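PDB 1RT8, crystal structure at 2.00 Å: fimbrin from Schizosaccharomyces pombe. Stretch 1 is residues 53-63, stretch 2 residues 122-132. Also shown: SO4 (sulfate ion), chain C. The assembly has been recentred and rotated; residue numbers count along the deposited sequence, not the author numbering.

Stretch 1 (53-63) ILSKLINDSVP
Stretch 2, residues 122-132: GLVWQIIRRGL

Two nearly parallel helices pack through a small apolar core that closes, at its C-terminal end, with a serine-to-backbone hydrogen bond and a glycine at very close approach. Residues 53-61 and 122-131 are helical, both helices beginning earlier in the chain; their N-to-C directions differ by 20° and their axes approach to 8.6 Å. The register shows the backbones converging: CA-CA separations fall from 7.5 Å for Leu 54 and Val 124 to 6.2 Å for Ile 58 and Ile 127, then to 3.9 Å for Ser 61 and Gly 131.

Ile 127 (chi1 m, chi2 t) is the knob, seated among Leu 54, Leu 57, Ile 58 and Ser 61. Its CG2 lies 3.5 Å from Leu 57 CG, and its CD1 lies 3.5 Å from Ile 58 CG1. Leu 57 (t, p) points toward the partner helix, and its CD2 reaches Val 124 CG1 at 4.2 Å. Leu 54 (m, t) leaves its backbone sideways, but its end comes nearer, placing CD2 3.9 Å from CG2 of Val 124 (chi1 t).

Ser 61 (chi1 m) donates from OG to Ile 127 O at 2.7 Å. That carbonyl also accepts the helical bond from Gly 131 N, at 3.3 Å, so the serine adds a second donor to it. Gly 131 permits the close approach: an ideal CB would point toward stretch 1 and stand 2.8 Å from Ser 61 CA, a clash.

Val 62 (phi/psi -136/91, chi1 t) is the first residue to leave helical geometry, although its N still bonds Ile 58 O at 2.9 Å. Its CG2 covers one face of the Arg 130 guanidinium, 3.3 Å from NH1; the arginine's t, p, t chain brings its end nearer. Arg 129 points away, its NH1 and NH2 each donating a weak hydrogen bond to sulfate O1 at 3.0 Å.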

# COMPACT_ATOMS: atom_id res chain seq x y z
N ILE A 53 -9.90 -3.37 15.30
CA ILE A 53 -9.81 -1.94 15.05
C ILE A 53 -8.90 -1.65 13.86
O ILE A 53 -9.26 -0.86 12.99
CB ILE A 53 -9.24 -1.21 16.28
CG1 ILE A 53 -10.28 -1.24 17.41
CG2 ILE A 53 -8.87 0.21 15.92
CD1 ILE A 53 -9.83 -0.56 18.68
N LEU A 54 -7.74 -2.30 13.83
CA LEU A 54 -6.81 -2.09 12.72
C LEU A 54 -7.39 -2.55 11.39
O LEU A 54 -7.22 -1.88 10.37
CB LEU A 54 -5.49 -2.81 12.99
CG LEU A 54 -4.69 -2.15 14.12
CD1 LEU A 54 -3.46 -2.99 14.47
CD2 LEU A 54 -4.30 -0.74 13.69
N SER A 55 -8.07 -3.69 11.39
CA SER A 55 -8.69 -4.22 10.17
C SER A 55 -9.72 -3.22 9.66
O SER A 55 -9.84 -3.00 8.45
CB SER A 55 -9.37 -5.57 10.44
OG SER A 55 -8.42 -6.60 10.65
N LYS A 56 -10.47 -2.63 10.59
CA LYS A 56 -11.48 -1.63 10.25
C LYS A 56 -10.80 -0.38 9.67
O LYS A 56 -11.26 0.18 8.67
CB LYS A 56 -12.29 -1.24 11.49
CG LYS A 56 -13.19 -2.34 12.04
CD LYS A 56 -14.39 -2.58 11.14
CE LYS A 56 -15.39 -3.56 11.78
NZ LYS A 56 -16.64 -3.63 10.97
N LEU A 57 -9.71 0.06 10.28
CA LEU A 57 -9.00 1.23 9.79
C LEU A 57 -8.51 0.98 8.35
O LEU A 57 -8.58 1.85 7.48
CB LEU A 57 -7.82 1.55 10.70
CG LEU A 57 -7.03 2.81 10.37
CD1 LEU A 57 -7.94 4.03 10.49
CD2 LEU A 57 -5.84 2.93 11.32
N ILE A 58 -8.04 -0.24 8.11
CA ILE A 58 -7.57 -0.62 6.79
C ILE A 58 -8.66 -0.51 5.72
O ILE A 58 -8.40 -0.04 4.61
CB ILE A 58 -7.03 -2.05 6.80
CG1 ILE A 58 -5.70 -2.07 7.57
CG2 ILE A 58 -6.92 -2.59 5.37
CD1 ILE A 58 -5.08 -3.44 7.67
N ASN A 59 -9.87 -0.95 6.05
CA ASN A 59 -10.96 -0.87 5.07
C ASN A 59 -11.49 0.54 4.89
O ASN A 59 -12.14 0.83 3.89
CB ASN A 59 -12.11 -1.81 5.44
CG ASN A 59 -11.91 -3.21 4.89
OD1 ASN A 59 -11.29 -3.39 3.84
ND2 ASN A 59 -12.43 -4.21 5.59
N ASP A 60 -11.23 1.42 5.86
CA ASP A 60 -11.65 2.81 5.73
C ASP A 60 -10.65 3.49 4.79
O ASP A 60 -11.03 4.27 3.92
CB ASP A 60 -11.64 3.52 7.09
CG ASP A 60 -11.94 5.01 6.98
OD1 ASP A 60 -11.03 5.83 7.26
OD2 ASP A 60 -13.09 5.37 6.63
N SER A 61 -9.37 3.18 4.96
CA SER A 61 -8.33 3.77 4.12
C SER A 61 -8.44 3.29 2.68
O SER A 61 -8.36 4.08 1.75
CB SER A 61 -6.94 3.44 4.66
OG SER A 61 -6.70 4.13 5.87
N VAL A 62 -8.59 1.98 2.50
CA VAL A 62 -8.71 1.39 1.17
C VAL A 62 -9.84 0.38 1.20
O VAL A 62 -9.64 -0.80 1.50
CB VAL A 62 -7.40 0.71 0.73
CG1 VAL A 62 -7.58 0.08 -0.65
CG2 VAL A 62 -6.26 1.72 0.72
N PRO A 63 -11.06 0.83 0.89
CA PRO A 63 -12.26 -0.00 0.88
C PRO A 63 -12.11 -1.38 0.24
O PRO A 63 -11.47 -1.53 -0.80
CB PRO A 63 -13.27 0.87 0.13
CG PRO A 63 -12.86 2.27 0.57
CD PRO A 63 -11.36 2.20 0.44
N GLY A 122 2.89 3.44 14.67
CA GLY A 122 3.60 3.58 13.42
C GLY A 122 2.75 3.03 12.29
O GLY A 122 2.63 3.64 11.23
N LEU A 123 2.16 1.86 12.52
CA LEU A 123 1.30 1.21 11.54
C LEU A 123 -0.00 2.00 11.35
O LEU A 123 -0.55 2.08 10.25
CB LEU A 123 1.00 -0.21 11.99
CG LEU A 123 0.03 -1.05 11.17
CD1 LEU A 123 0.47 -1.12 9.72
CD2 LEU A 123 -0.05 -2.43 11.78
N VAL A 124 -0.50 2.59 12.44
CA VAL A 124 -1.72 3.38 12.37
C VAL A 124 -1.52 4.55 11.41
O VAL A 124 -2.36 4.82 10.55
CB VAL A 124 -2.12 3.91 13.77
CG1 VAL A 124 -3.05 5.13 13.64
CG2 VAL A 124 -2.83 2.81 14.53
N TRP A 125 -0.40 5.25 11.57
CA TRP A 125 -0.10 6.39 10.71
C TRP A 125 0.04 5.96 9.25
O TRP A 125 -0.50 6.62 8.35
CB TRP A 125 1.18 7.10 11.19
CG TRP A 125 1.74 8.06 10.18
CD1 TRP A 125 2.97 8.01 9.60
CD2 TRP A 125 1.05 9.16 9.56
NE1 TRP A 125 3.09 9.01 8.66
CE2 TRP A 125 1.92 9.73 8.62
CE3 TRP A 125 -0.23 9.71 9.72
CZ2 TRP A 125 1.57 10.83 7.83
CZ3 TRP A 125 -0.58 10.81 8.93
CH2 TRP A 125 0.32 11.35 8.00
N GLN A 126 0.73 4.84 9.00
CA GLN A 126 0.88 4.40 7.62
C GLN A 126 -0.48 4.12 7.00
O GLN A 126 -0.72 4.48 5.84
CB GLN A 126 1.75 3.14 7.54
CG GLN A 126 3.23 3.35 7.88
CD GLN A 126 3.92 4.36 6.96
OE1 GLN A 126 3.78 4.30 5.74
NE2 GLN A 126 4.68 5.28 7.55
N ILE A 127 -1.37 3.50 7.76
CA ILE A 127 -2.72 3.20 7.26
C ILE A 127 -3.49 4.50 6.98
O ILE A 127 -4.10 4.65 5.92
CB ILE A 127 -3.52 2.31 8.24
CG1 ILE A 127 -2.81 0.95 8.39
CG2 ILE A 127 -4.93 2.07 7.72
CD1 ILE A 127 -3.49 -0.01 9.35
N ILE A 128 -3.45 5.44 7.93
CA ILE A 128 -4.14 6.73 7.78
C ILE A 128 -3.59 7.51 6.59
O ILE A 128 -4.36 8.10 5.82
CB ILE A 128 -3.99 7.62 9.04
CG1 ILE A 128 -4.81 7.04 10.20
CG2 ILE A 128 -4.45 9.05 8.73
CD1 ILE A 128 -4.67 7.84 11.48
N ARG A 129 -2.27 7.52 6.46
CA ARG A 129 -1.61 8.22 5.37
C ARG A 129 -2.00 7.64 4.02
O ARG A 129 -2.26 8.38 3.08
CB ARG A 129 -0.09 8.14 5.54
CG ARG A 129 0.73 8.62 4.35
CD ARG A 129 2.21 8.70 4.70
NE ARG A 129 3.05 9.09 3.58
CZ ARG A 129 3.30 8.31 2.53
NH1 ARG A 129 2.77 7.10 2.46
NH2 ARG A 129 4.08 8.75 1.55
N ARG A 130 -2.06 6.31 3.93
CA ARG A 130 -2.44 5.66 2.68
C ARG A 130 -3.85 6.03 2.24
O ARG A 130 -4.14 6.06 1.05
CB ARG A 130 -2.32 4.13 2.83
CG ARG A 130 -2.88 3.32 1.65
CD ARG A 130 -2.15 3.65 0.35
NE ARG A 130 -2.72 2.95 -0.80
CZ ARG A 130 -3.92 3.21 -1.33
NH1 ARG A 130 -4.69 4.16 -0.83
NH2 ARG A 130 -4.35 2.50 -2.37
N GLY A 131 -4.72 6.34 3.19
CA GLY A 131 -6.10 6.68 2.85
C GLY A 131 -6.40 8.15 2.59
O GLY A 131 -7.42 8.48 2.00
N LEU A 132 -5.50 9.04 3.01
CA LEU A 132 -5.68 10.48 2.86
C LEU A 132 -6.28 10.99 1.55
O LEU A 132 -7.24 11.75 1.59
CB LEU A 132 -4.36 11.20 3.12
CG LEU A 132 -3.81 11.04 4.54
CD1 LEU A 132 -2.49 11.77 4.64
CD2 LEU A 132 -4.81 11.59 5.55
S SO4 C . 5.56 5.91 -0.69
O1 SO4 C . 5.08 6.01 0.85
O2 SO4 C . 4.39 6.27 -1.46
O3 SO4 C . 6.57 6.71 -0.90
O4 SO4 C . 5.83 4.51 -0.86